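Local coordinates for microtubule-associated protein 1 light chain 3 (Plasmodium falciparum, PDB 4EOY) that binds a peptide of its partner Atg3 through a ubiquitin-like fold and probably acts, as Atg8 proteins do, in autophagy-related membrane conjugation, at residues Glu62-Ser74 with Lys81-Asn93. The protein carries 3 engineered substitutions. Residues are numbered along the deposited sequence; the frame is centred on the assembly and turned at random.
Sequences EFKFILHQHINQS and KLFRERTIYLFVN. With ACT (acetate ion), chain H.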
loop_
_atom_site.group_PDB
_atom_site.type_symbol
_atom_site.label_atom_id
_atom_site.label_comp_id
_atom_site.label_asym_id
_atom_site.label_seq_id
_atom_site.Cartn_x
_atom_site.Cartn_y
_atom_site.Cartn_z
ATOM N N GLU A 62 -0.123 -12.715 1.479
ATOM C CA GLU A 62 -1.247 -12.614 0.556
ATOM C C GLU A 62 -1.342 -11.200 -0.005
ATOM O O GLU A 62 -1.515 -11.016 -1.208
ATOM C CB GLU A 62 -2.554 -13.006 1.256
ATOM C CG GLU A 62 -2.604 -14.455 1.714
ATOM C CD GLU A 62 -3.779 -14.765 2.639
ATOM O OE1 GLU A 62 -4.283 -13.843 3.320
ATOM O OE2 GLU A 62 -4.189 -15.949 2.702
ATOM N N PHE A 63 -1.224 -10.201 0.865
ATOM C CA PHE A 63 -1.300 -8.806 0.424
ATOM C C PHE A 63 -0.145 -8.433 -0.512
ATOM O O PHE A 63 -0.346 -7.678 -1.501
ATOM C CB PHE A 63 -1.326 -7.853 1.602
ATOM C CG PHE A 63 -1.404 -6.413 1.196
ATOM C CD1 PHE A 63 -2.508 -5.943 0.500
ATOM C CD2 PHE A 63 -0.356 -5.536 1.466
ATOM C CE1 PHE A 63 -2.590 -4.618 0.114
ATOM C CE2 PHE A 63 -0.432 -4.215 1.078
ATOM C CZ PHE A 63 -1.547 -3.752 0.412
ATOM N N LYS A 64 1.039 -8.966 -0.196
ATOM C CA LYS A 64 2.211 -8.858 -1.068
ATOM C C LYS A 64 1.955 -9.435 -2.468
ATOM O O LYS A 64 2.376 -8.852 -3.459
ATOM C CB LYS A 64 3.438 -9.548 -0.442
ATOM C CG LYS A 64 4.062 -8.778 0.721
ATOM C CD LYS A 64 5.521 -9.155 0.990
ATOM C CE LYS A 64 5.669 -10.524 1.629
ATOM N NZ LYS A 64 7.047 -10.729 2.166
ATOM N N PHE A 65 1.279 -10.578 -2.548
ATOM C CA PHE A 65 0.911 -11.155 -3.848
ATOM C C PHE A 65 -0.017 -10.221 -4.604
ATOM O O PHE A 65 0.215 -9.899 -5.752
ATOM C CB PHE A 65 0.259 -12.514 -3.663
ATOM C CG PHE A 65 -0.279 -13.112 -4.931
ATOM C CD1 PHE A 65 -1.574 -12.823 -5.362
ATOM C CD2 PHE A 65 0.500 -13.968 -5.700
ATOM C CE1 PHE A 65 -2.069 -13.368 -6.534
ATOM C CE2 PHE A 65 0.001 -14.519 -6.867
ATOM C CZ PHE A 65 -1.281 -14.216 -7.282
ATOM N N ILE A 66 -1.060 -9.761 -3.941
ATOM C CA ILE A 66 -1.994 -8.803 -4.536
ATOM C C ILE A 66 -1.279 -7.531 -4.996
ATOM O O ILE A 66 -1.561 -6.986 -6.065
ATOM C CB ILE A 66 -3.100 -8.432 -3.524
ATOM C CG1 ILE A 66 -3.983 -9.659 -3.224
ATOM C CG2 ILE A 66 -3.918 -7.257 -4.026
ATOM C CD1 ILE A 66 -4.941 -9.451 -2.068
ATOM N N LEU A 67 -0.348 -7.043 -4.186
ATOM C CA LEU A 67 0.326 -5.779 -4.502
ATOM C C LEU A 67 1.268 -5.920 -5.705
ATOM O O LEU A 67 1.398 -4.996 -6.502
ATOM C CB LEU A 67 1.078 -5.266 -3.274
ATOM C CG LEU A 67 1.318 -3.765 -3.179
ATOM C CD1 LEU A 67 0.038 -2.982 -3.372
ATOM C CD2 LEU A 67 1.925 -3.427 -1.828
ATOM N N HIS A 68 1.902 -7.086 -5.836
ATOM C CA HIS A 68 2.731 -7.417 -6.990
ATOM C C HIS A 68 1.961 -7.267 -8.272
ATOM O O HIS A 68 2.458 -6.678 -9.234
ATOM C CB HIS A 68 3.224 -8.857 -6.883
ATOM C CG HIS A 68 4.421 -9.169 -7.755
ATOM N ND1 HIS A 68 4.407 -9.012 -9.096
ATOM C CD2 HIS A 68 5.684 -9.682 -7.432
ATOM C CE1 HIS A 68 5.605 -9.382 -9.607
ATOM N NE2 HIS A 68 6.386 -9.788 -8.588
ATOM N N GLN A 69 0.752 -7.814 -8.300
ATOM C CA GLN A 69 -0.086 -7.783 -9.499
ATOM C C GLN A 69 -0.513 -6.363 -9.805
ATOM O O GLN A 69 -0.366 -5.895 -10.938
ATOM C CB GLN A 69 -1.340 -8.652 -9.324
ATOM C CG GLN A 69 -1.062 -10.094 -8.950
ATOM C CD GLN A 69 -0.097 -10.752 -9.904
ATOM O OE1 GLN A 69 -0.319 -10.743 -11.106
ATOM N NE2 GLN A 69 0.987 -11.323 -9.375
ATOM N N HIS A 70 -1.015 -5.664 -8.786
ATOM C CA HIS A 70 -1.484 -4.284 -8.980
ATOM C C HIS A 70 -0.410 -3.423 -9.605
ATOM O O HIS A 70 -0.649 -2.744 -10.624
ATOM C CB HIS A 70 -1.986 -3.711 -7.661
ATOM C CG HIS A 70 -2.529 -2.305 -7.758
ATOM N ND1 HIS A 70 -3.713 -2.016 -8.343
ATOM C CD2 HIS A 70 -2.011 -1.091 -7.298
ATOM C CE1 HIS A 70 -3.936 -0.686 -8.285
ATOM N NE2 HIS A 70 -2.896 -0.116 -7.641
ATOM N N ILE A 71 0.796 -3.459 -9.037
ATOM C CA ILE A 71 1.880 -2.600 -9.531
ATOM C C ILE A 71 2.226 -2.913 -10.993
ATOM O O ILE A 71 2.613 -2.019 -11.760
ATOM C CB ILE A 71 3.145 -2.721 -8.669
ATOM C CG1 ILE A 71 2.876 -2.172 -7.263
ATOM C CG2 ILE A 71 4.312 -1.968 -9.315
ATOM C CD1 ILE A 71 3.814 -2.709 -6.185
ATOM N N ASN A 72 2.066 -4.178 -11.375
ATOM C CA ASN A 72 2.402 -4.624 -12.720
ATOM C C ASN A 72 1.256 -4.602 -13.738
ATOM O O ASN A 72 1.462 -4.972 -14.877
ATOM C CB ASN A 72 3.026 -6.018 -12.648
ATOM C CG ASN A 72 4.413 -5.990 -12.059
ATOM O OD1 ASN A 72 5.191 -5.080 -12.327
ATOM N ND2 ASN A 72 4.729 -6.979 -11.244
ATOM N N GLN A 73 0.072 -4.164 -13.319
ATOM C CA GLN A 73 -1.110 -4.105 -14.183
ATOM C C GLN A 73 -1.438 -2.673 -14.529
ATOM O O GLN A 73 -1.290 -1.783 -13.688
ATOM C CB GLN A 73 -2.332 -4.725 -13.491
ATOM C CG GLN A 73 -2.337 -6.240 -13.532
ATOM C CD GLN A 73 -3.425 -6.849 -12.671
ATOM O OE1 GLN A 73 -4.406 -6.185 -12.327
ATOM N NE2 GLN A 73 -3.249 -8.121 -12.309
ATOM N N SER A 74 -1.883 -2.452 -15.765
ATOM C CA SER A 74 -2.438 -1.161 -16.164
ATOM C C SER A 74 -3.680 -1.378 -17.004
ATOM O O SER A 74 -3.866 -2.446 -17.588
ATOM C CB SER A 74 -1.405 -0.316 -16.925
ATOM O OG SER A 74 -1.022 -0.894 -18.159
ATOM N N LYS A 81 -7.118 -5.722 -18.480
ATOM C CA LYS A 81 -5.955 -5.152 -17.844
ATOM C C LYS A 81 -4.718 -5.794 -18.429
ATOM O O LYS A 81 -4.708 -6.994 -18.636
ATOM C CB LYS A 81 -5.997 -5.393 -16.339
ATOM C CG LYS A 81 -6.727 -4.293 -15.588
ATOM C CD LYS A 81 -6.658 -4.498 -14.083
ATOM C CE LYS A 81 -6.694 -3.173 -13.335
ATOM N NZ LYS A 81 -7.834 -2.322 -13.769
ATOM N N LEU A 82 -3.696 -4.984 -18.697
ATOM C CA LEU A 82 -2.420 -5.464 -19.232
ATOM C C LEU A 82 -1.484 -5.714 -18.062
ATOM O O LEU A 82 -1.258 -4.815 -17.270
ATOM C CB LEU A 82 -1.818 -4.419 -20.178
ATOM C CG LEU A 82 -0.462 -4.729 -20.830
ATOM C CD1 LEU A 82 -0.474 -6.093 -21.501
ATOM C CD2 LEU A 82 -0.083 -3.642 -21.832
ATOM N N PHE A 83 -0.950 -6.932 -17.971
ATOM C CA PHE A 83 0.011 -7.328 -16.939
ATOM C C PHE A 83 1.370 -7.559 -17.579
ATOM O O PHE A 83 1.506 -8.459 -18.408
ATOM C CB PHE A 83 -0.464 -8.612 -16.249
ATOM C CG PHE A 83 0.572 -9.265 -15.367
ATOM C CD1 PHE A 83 1.019 -8.635 -14.214
ATOM C CD2 PHE A 83 1.081 -10.519 -15.674
ATOM C CE1 PHE A 83 1.966 -9.224 -13.404
ATOM C CE2 PHE A 83 2.035 -11.115 -14.861
ATOM C CZ PHE A 83 2.478 -10.462 -13.725
ATOM N N ARG A 84 2.368 -6.754 -17.180
ATOM C CA ARG A 84 3.766 -6.975 -17.546
ATOM C C ARG A 84 4.551 -7.438 -16.318
ATOM O O ARG A 84 4.629 -6.704 -15.335
ATOM C CB ARG A 84 4.394 -5.698 -18.088
ATOM C CG ARG A 84 5.823 -5.906 -18.586
ATOM C CD ARG A 84 6.378 -4.694 -19.309
ATOM N NE ARG A 84 5.732 -4.464 -20.598
ATOM C CZ ARG A 84 6.105 -3.537 -21.478
ATOM N NH1 ARG A 84 7.137 -2.728 -21.227
ATOM N NH2 ARG A 84 5.444 -3.424 -22.621
ATOM N N GLU A 85 5.146 -8.630 -16.400
ATOM C CA GLU A 85 5.969 -9.201 -15.321
ATOM C C GLU A 85 7.260 -8.399 -15.074
ATOM O O GLU A 85 8.065 -8.179 -15.997
ATOM C CB GLU A 85 6.336 -10.653 -15.643
ATOM C CG GLU A 85 7.439 -11.273 -14.777
ATOM C CD GLU A 85 6.985 -11.633 -13.364
ATOM O OE1 GLU A 85 6.340 -10.790 -12.702
ATOM O OE2 GLU A 85 7.288 -12.760 -12.903
ATOM N N ARG A 86 7.427 -7.964 -13.828
ATOM C CA ARG A 86 8.631 -7.271 -13.361
ATOM C C ARG A 86 8.900 -7.722 -11.929
ATOM O O ARG A 86 7.960 -8.044 -11.186
ATOM C CB ARG A 86 8.417 -5.768 -13.354
ATOM C CG ARG A 86 8.116 -5.139 -14.702
ATOM C CD ARG A 86 7.747 -3.717 -14.413
ATOM N NE ARG A 86 6.887 -2.988 -15.258
ATOM C CZ ARG A 86 5.677 -2.940 -15.771
ATOM N NH1 ARG A 86 5.744 -2.204 -16.852
ATOM N NH2 ARG A 86 4.494 -3.191 -15.236
ATOM N N THR A 87 10.179 -7.754 -11.552
ATOM C CA THR A 87 10.577 -8.065 -10.178
ATOM C C THR A 87 10.353 -6.833 -9.291
ATOM O O THR A 87 10.795 -5.734 -9.623
ATOM C CB THR A 87 12.050 -8.567 -10.089
ATOM O OG1 THR A 87 12.436 -8.700 -8.716
ATOM C CG2 THR A 87 13.017 -7.609 -10.743
ATOM N N ILE A 88 9.638 -7.029 -8.180
ATOM C CA ILE A 88 9.359 -5.967 -7.211
ATOM C C ILE A 88 9.812 -6.388 -5.814
ATOM O O ILE A 88 9.666 -7.538 -5.432
ATOM C CB ILE A 88 7.856 -5.635 -7.152
ATOM C CG1 ILE A 88 7.348 -5.217 -8.537
ATOM C CG2 ILE A 88 7.584 -4.534 -6.134
ATOM C CD1 ILE A 88 5.843 -5.017 -8.597
ATOM N N TYR A 89 10.375 -5.446 -5.068
ATOM C CA TYR A 89 10.660 -5.651 -3.657
ATOM C C TYR A 89 9.834 -4.684 -2.833
ATOM O O TYR A 89 9.805 -3.481 -3.130
ATOM C CB TYR A 89 12.135 -5.410 -3.379
ATOM C CG TYR A 89 13.041 -6.378 -4.092
ATOM C CD1 TYR A 89 13.365 -7.601 -3.535
ATOM C CD2 TYR A 89 13.578 -6.060 -5.339
ATOM C CE1 TYR A 89 14.213 -8.481 -4.191
ATOM C CE2 TYR A 89 14.416 -6.929 -6.003
ATOM C CZ TYR A 89 14.734 -8.133 -5.430
ATOM O OH TYR A 89 15.578 -8.994 -6.095
ATOM N N LEU A 90 9.161 -5.214 -1.813
ATOM C CA LEU A 90 8.269 -4.425 -0.958
ATOM C C LEU A 90 8.861 -4.144 0.432
ATOM O O LEU A 90 9.556 -4.993 1.021
ATOM C CB LEU A 90 6.937 -5.147 -0.799
ATOM C CG LEU A 90 6.137 -5.323 -2.099
ATOM C CD1 LEU A 90 4.904 -6.188 -1.852
ATOM C CD2 LEU A 90 5.743 -3.968 -2.681
ATOM N N PHE A 91 8.556 -2.963 0.959
ATOM C CA PHE A 91 9.122 -2.516 2.222
ATOM C C PHE A 91 8.120 -1.843 3.136
ATOM O O PHE A 91 7.308 -1.039 2.693
ATOM C CB PHE A 91 10.267 -1.546 1.953
ATOM C CG PHE A 91 11.386 -2.150 1.161
ATOM C CD1 PHE A 91 11.321 -2.209 -0.223
ATOM C CD2 PHE A 91 12.501 -2.680 1.804
ATOM C CE1 PHE A 91 12.342 -2.775 -0.956
ATOM C CE2 PHE A 91 13.530 -3.250 1.077
ATOM C CZ PHE A 91 13.454 -3.302 -0.298
ATOM N N VAL A 92 8.186 -2.171 4.422
ATOM C CA VAL A 92 7.464 -1.409 5.416
ATOM C C VAL A 92 8.451 -0.754 6.404
ATOM O O VAL A 92 9.272 -1.441 7.040
ATOM C CB VAL A 92 6.445 -2.278 6.152
ATOM C CG1 VAL A 92 7.122 -3.449 6.851
ATOM C CG2 VAL A 92 5.668 -1.398 7.099
ATOM N N ASN A 93 8.395 0.573 6.505
ATOM C CA ASN A 93 9.361 1.298 7.341
ATOM C C ASN A 93 10.799 0.774 7.116
ATOM O O ASN A 93 11.474 0.355 8.060
ATOM C CB ASN A 93 8.964 1.214 8.820
ATOM C CG ASN A 93 7.686 1.977 9.124
ATOM O OD1 ASN A 93 6.932 2.354 8.216
ATOM N ND2 ASN A 93 7.428 2.209 10.410
HETATM C C ACT H . 9.368 -9.239 -1.048
HETATM O O ACT H . 8.968 -8.148 -0.585
HETATM O OXT ACT H . 10.566 -9.417 -1.377
HETATM C CH3 ACT H . 8.390 -10.367 -1.201
#
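Ser74 and Leu82 form an antiparallel hydrogen-bonded pair, Ser74 N to Leu82 O at 2.9 Å and Leu82 N to Ser74 O at 2.8 Å, while strand 89-92 passes helix 62-72 at an axis distance of 10.0 Å and an angle of 123°. Beyond the ladder, Arg84 N donates to Asn72 O over 3.0 Å. The Asn72 side chain, with CG beside its own backbone N (chi1 -71°), fits between Phe83 and Ile88: CB meets Phe83 CE1, and ND2 gives a weak bond to Arg86 O at 3.4 Å. Gln69 OE1 lies over a face of the Phe83 ring, with amide and ring planes 38° apart. The apolar part follows the helix. Ile88 CD1 presses on Ile71 CG2 at 3.5 Å, a tight carbon pair, and lies over one face of the His68 ring, offset toward its rim; Leu90 puts CD1 against Lys64 CG and CD2 against Leu67 CD2, 3.9 Å away. Leu90 N donates to an acetate ion, probably from the crystallisation liquor. Tyr121 of the inner strand 117-122 touches Ile71, Ile88 and Leu90. In this ubiquitin fold, polar bonds thus fix the hairpin end, whereas apolar packing by Ile88, just before the edge strand, and Leu90, within it, joins this segment to the helix.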